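Local coordinates for protein cytochrome c-552 Ks_3358 (Candidatus Kuenenia stuttgartiensis, PDB 5MXZ) that binds a covalently attached heme c and probably carries electrons as a small c-type cytochrome, at residues M6-F9 with L10-K14. The protein carries 1 engineered substitution. Sequence-based numbering, arbitrary orientation.
Engineered in segment 6-9: F9 (natural residue Tyr). With ZN (zinc ion), chain J; HEC (heme c), chain B.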
ATOM      1  N   MET A   6       4.217  -6.530   7.751  1.00 36.30           N
ATOM      2  CA  MET A   6       3.667  -7.544   6.846  1.00 37.82           C
ATOM      3  C   MET A   6       2.310  -8.068   7.326  1.00 37.04           C
ATOM      4  O   MET A   6       1.417  -8.297   6.502  1.00 35.98           O
ATOM      5  CB  MET A   6       4.669  -8.688   6.607  1.00 39.42           C
ATOM      6  CG  MET A   6       4.234  -9.751   5.592  1.00 41.79           C
ATOM      7  SD  MET A   6       3.607  -9.140   4.008  1.00 45.36           S
ATOM      8  CE  MET A   6       5.132  -8.878   3.108  1.00 44.10           C
ATOM      9  N   LYS A   7       2.159  -8.233   8.646  1.00 36.87           N
ATOM     10  CA  LYS A   7       0.881  -8.651   9.250  1.00 37.41           C
ATOM     11  C   LYS A   7      -0.226  -7.626   8.970  1.00 36.33           C
ATOM     12  O   LYS A   7      -1.354  -8.003   8.646  1.00 35.42           O
ATOM     13  CB  LYS A   7       1.030  -8.934  10.758  1.00 40.17           C
ATOM     14  CG  LYS A   7      -0.258  -9.395  11.444  1.00 43.43           C
ATOM     15  CD  LYS A   7      -0.023 -10.340  12.617  1.00 45.83           C
ATOM     16  CE  LYS A   7      -1.355 -10.884  13.126  1.00 48.41           C
ATOM     17  NZ  LYS A   7      -1.221 -11.918  14.192  1.00 51.44           N
ATOM     18  N   LEU A   8       0.116  -6.337   9.074  1.00 34.56           N
ATOM     19  CA  LEU A   8      -0.800  -5.246   8.718  1.00 33.79           C
ATOM     20  C   LEU A   8      -1.184  -5.280   7.242  1.00 32.26           C
ATOM     21  O   LEU A   8      -2.347  -5.056   6.901  1.00 32.28           O
ATOM     22  CB  LEU A   8      -0.198  -3.877   9.069  1.00 32.82           C
ATOM     23  CG  LEU A   8       0.001  -3.510  10.539  1.00 33.81           C
ATOM     24  CD1 LEU A   8       0.918  -2.299  10.625  1.00 33.27           C
ATOM     25  CD2 LEU A   8      -1.321  -3.255  11.256  1.00 33.98           C
ATOM     26  N   PHE A   9      -0.208  -5.576   6.378  1.00 31.04           N
ATOM     27  CA  PHE A   9      -0.432  -5.647   4.933  1.00 30.85           C
ATOM     28  C   PHE A   9      -1.384  -6.783   4.563  1.00 30.98           C
ATOM     29  O   PHE A   9      -2.266  -6.605   3.726  1.00 29.56           O
ATOM     30  CB  PHE A   9       0.893  -5.799   4.181  1.00 30.62           C
ATOM     31  CG  PHE A   9       0.772  -5.615   2.690  1.00 30.70           C
ATOM     32  CD1 PHE A   9       0.895  -4.344   2.116  1.00 30.49           C
ATOM     33  CD2 PHE A   9       0.548  -6.710   1.852  1.00 30.33           C
ATOM     34  CE1 PHE A   9       0.789  -4.168   0.738  1.00 30.70           C
ATOM     35  CE2 PHE A   9       0.433  -6.536   0.476  1.00 30.08           C
ATOM     36  CZ  PHE A   9       0.555  -5.265  -0.080  1.00 29.21           C
ATOM     37  N   LEU A  10      -1.186  -7.943   5.192  1.00 33.16           N
ATOM     38  CA  LEU A  10      -2.027  -9.120   4.973  1.00 34.85           C
ATOM     39  C   LEU A  10      -3.460  -8.894   5.463  1.00 36.78           C
ATOM     40  O   LEU A  10      -4.411  -9.404   4.862  1.00 37.60           O
ATOM     41  CB  LEU A  10      -1.404 -10.365   5.634  1.00 36.29           C
ATOM     42  CG  LEU A  10      -0.029 -10.873   5.160  1.00 36.07           C
ATOM     43  CD1 LEU A  10       0.535 -11.938   6.093  1.00 36.13           C
ATOM     44  CD2 LEU A  10      -0.060 -11.379   3.723  1.00 35.97           C
ATOM     45  N   GLN A  11      -3.594  -8.115   6.537  1.00 37.82           N
ATOM     46  CA  GLN A  11      -4.886  -7.754   7.127  1.00 39.83           C
ATOM     47  C   GLN A  11      -5.653  -6.701   6.327  1.00 39.19           C
ATOM     48  O   GLN A  11      -6.877  -6.788   6.213  1.00 38.62           O
ATOM     49  CB  GLN A  11      -4.698  -7.234   8.558  1.00 43.66           C
ATOM     50  CG  GLN A  11      -4.483  -8.300   9.629  1.00 48.51           C
ATOM     51  CD  GLN A  11      -3.977  -7.740  10.962  1.00 52.59           C
ATOM     52  OE1 GLN A  11      -3.698  -6.540  11.103  1.00 54.61           O
ATOM     53  NE2 GLN A  11      -3.856  -8.620  11.954  1.00 54.26           N
ATOM     54  N   HIS A  12      -4.938  -5.708   5.786  1.00 36.22           N
ATOM     55  CA  HIS A  12      -5.571  -4.485   5.271  1.00 35.56           C
ATOM     56  C   HIS A  12      -5.395  -4.182   3.781  1.00 32.80           C
ATOM     57  O   HIS A  12      -6.156  -3.387   3.228  1.00 32.09           O
ATOM     58  CB  HIS A  12      -5.101  -3.265   6.075  1.00 36.58           C
ATOM     59  CG  HIS A  12      -5.448  -3.326   7.531  1.00 39.54           C
ATOM     60  ND1 HIS A  12      -6.723  -3.100   8.003  1.00 40.11           N
ATOM     61  CD2 HIS A  12      -4.685  -3.585   8.619  1.00 40.14           C
ATOM     62  CE1 HIS A  12      -6.731  -3.214   9.320  1.00 40.97           C
ATOM     63  NE2 HIS A  12      -5.506  -3.507   9.719  1.00 40.85           N
ATOM     64  N   CYS A  13      -4.399  -4.790   3.140  1.00 31.75           N
ATOM     65  CA  CYS A  13      -3.972  -4.348   1.802  1.00 30.77           C
ATOM     66  C   CYS A  13      -3.972  -5.441   0.739  1.00 31.26           C
ATOM     67  O   CYS A  13      -4.169  -5.156  -0.446  1.00 30.97           O
ATOM     68  CB  CYS A  13      -2.573  -3.722   1.869  1.00 29.56           C
ATOM     69  SG  CYS A  13      -2.195  -2.744   3.349  1.00 28.37           S
ATOM     70  N   LYS A  14      -3.735  -6.676   1.185  1.00 32.78           N
ATOM     71  CA  LYS A  14      -3.593  -7.871   0.344  1.00 34.72           C
ATOM     72  C   LYS A  14      -4.761  -8.107  -0.631  1.00 34.11           C
ATOM     73  O   LYS A  14      -4.541  -8.614  -1.740  1.00 35.86           O
ATOM     74  CB  LYS A  14      -3.348  -9.092   1.256  1.00 37.50           C
ATOM     75  CG  LYS A  14      -3.447 -10.472   0.626  1.00 40.87           C
ATOM     76  CD  LYS A  14      -3.573 -11.544   1.701  1.00 42.29           C
ATOM     77  CE  LYS A  14      -4.684 -12.542   1.391  1.00 45.00           C
ATOM     78  NZ  LYS A  14      -4.489 -13.288   0.114  1.00 47.23           N
TER
HETATM   79 ZN    ZN J 208      -5.695  -4.505  11.848  1.00 81.78          ZN
HETATM   80 FE   HEC B 200      -3.921   0.889  -2.166  1.00 23.46          FE
HETATM   81  CHA HEC B 200      -2.971   3.040  -4.675  1.00 23.76           C
HETATM   82  CHB HEC B 200      -0.818   1.157  -0.713  1.00 23.25           C
HETATM   83  CHC HEC B 200      -5.120  -0.782   0.603  1.00 23.15           C
HETATM   84  CHD HEC B 200      -6.674  -0.035  -3.970  1.00 23.22           C
HETATM   85  NA  HEC B 200      -2.182   1.957  -2.611  1.00 23.03           N
HETATM   86  C1A HEC B 200      -1.936   2.712  -3.691  1.00 24.33           C
HETATM   87  C2A HEC B 200      -0.587   3.311  -3.755  1.00 23.66           C
HETATM   88  C3A HEC B 200       0.070   2.759  -2.564  1.00 23.26           C
HETATM   89  C4A HEC B 200      -1.009   1.935  -1.955  1.00 23.50           C
HETATM   90  CMA HEC B 200       1.483   2.993  -2.084  1.00 23.08           C
HETATM   91  CAA HEC B 200      -0.055   4.203  -4.845  1.00 24.48           C
HETATM   92  CBA HEC B 200       0.198   5.653  -4.532  1.00 25.28           C
HETATM   93  CGA HEC B 200       0.941   6.225  -5.724  1.00 25.88           C
HETATM   94  O1A HEC B 200       1.175   5.523  -6.733  1.00 25.55           O
HETATM   95  O2A HEC B 200       1.303   7.405  -5.658  1.00 27.66           O
HETATM   96  NB  HEC B 200      -3.108   0.303  -0.330  1.00 23.41           N
HETATM   97  C1B HEC B 200      -1.829   0.465   0.094  1.00 23.34           C
HETATM   98  C2B HEC B 200      -1.521  -0.073   1.450  1.00 24.09           C
HETATM   99  C3B HEC B 200      -2.830  -0.637   1.808  1.00 24.05           C
HETATM  100  C4B HEC B 200      -3.712  -0.376   0.658  1.00 23.65           C
HETATM  101  CMB HEC B 200      -0.222  -0.057   2.212  1.00 24.59           C
HETATM  102  CAB HEC B 200      -3.216  -1.308   3.059  1.00 25.50           C
HETATM  103  CBB HEC B 200      -3.253  -0.436   4.295  1.00 25.11           C
HETATM  104  NC  HEC B 200      -5.640  -0.217  -1.734  1.00 22.98           N
HETATM  105  C1C HEC B 200      -5.953  -0.880  -0.602  1.00 23.48           C
HETATM  106  C2C HEC B 200      -7.240  -1.636  -0.632  1.00 23.16           C
HETATM  107  C3C HEC B 200      -7.684  -1.379  -2.010  1.00 23.52           C
HETATM  108  C4C HEC B 200      -6.624  -0.533  -2.596  1.00 23.85           C
HETATM  109  CMC HEC B 200      -7.887  -2.446   0.462  1.00 23.68           C
HETATM  110  CAC HEC B 200      -8.908  -1.903  -2.694  1.00 24.42           C
HETATM  111  CBC HEC B 200     -10.265  -1.552  -2.140  1.00 24.97           C
HETATM  112  ND  HEC B 200      -4.708   1.446  -4.008  1.00 23.83           N
HETATM  113  C1D HEC B 200      -5.828   0.986  -4.599  1.00 24.05           C
HETATM  114  C2D HEC B 200      -6.138   1.582  -5.917  1.00 23.87           C
HETATM  115  C3D HEC B 200      -5.012   2.503  -6.129  1.00 23.76           C
HETATM  116  C4D HEC B 200      -4.214   2.314  -4.900  1.00 23.82           C
HETATM  117  CMD HEC B 200      -7.303   1.301  -6.829  1.00 23.29           C
HETATM  118  CAD HEC B 200      -4.740   3.445  -7.268  1.00 23.92           C
HETATM  119  CBD HEC B 200      -5.191   4.820  -6.749  1.00 24.50           C
HETATM  120  CGD HEC B 200      -4.148   5.923  -6.843  1.00 25.64           C
HETATM  121  O1D HEC B 200      -4.511   7.103  -6.623  1.00 25.98           O
HETATM  122  O2D HEC B 200      -2.956   5.661  -7.132  1.00 24.97           O
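The engineered F9 lays one face of its ring against C13, whose CB sits 3.7 Å from the ring centroid and 20° off the normal, a CH-pi contact offset toward the rim. C13 SG adds an oblique Cys sulfur-aromatic contact, 4.4 Å from the F9 ring centroid and 40° off the normal. The same SG is bonded covalently to HEC CAB (1.8 Å), the first thioether of the CXXCH heme-binding motif. A chi1 of -169° turns the F9 ring away from its own N and beside its carbonyl carbon, bringing it over C13 CB. L10 N, Q11 N and H12 N donate in turn to M6 O, K7 O and L8 O, whereas F9 O accepts both C13 N and K14 N at 2.9 Å, marking the end of the helix where C13 leaves helical geometry. At the zinc site, H12 NE2 binds the ion at 2.4 Å, and L8 O lies at the edge of the imidazole, near its plane. Q11 OE1 stands 2.9 Å from the same zinc ion, and the Q11 amide NE2 rests against K7 CE. Helix 5-12 thus leads straight into the heme attachment site, while M6 and F9 pack on V79 of helix 77-80.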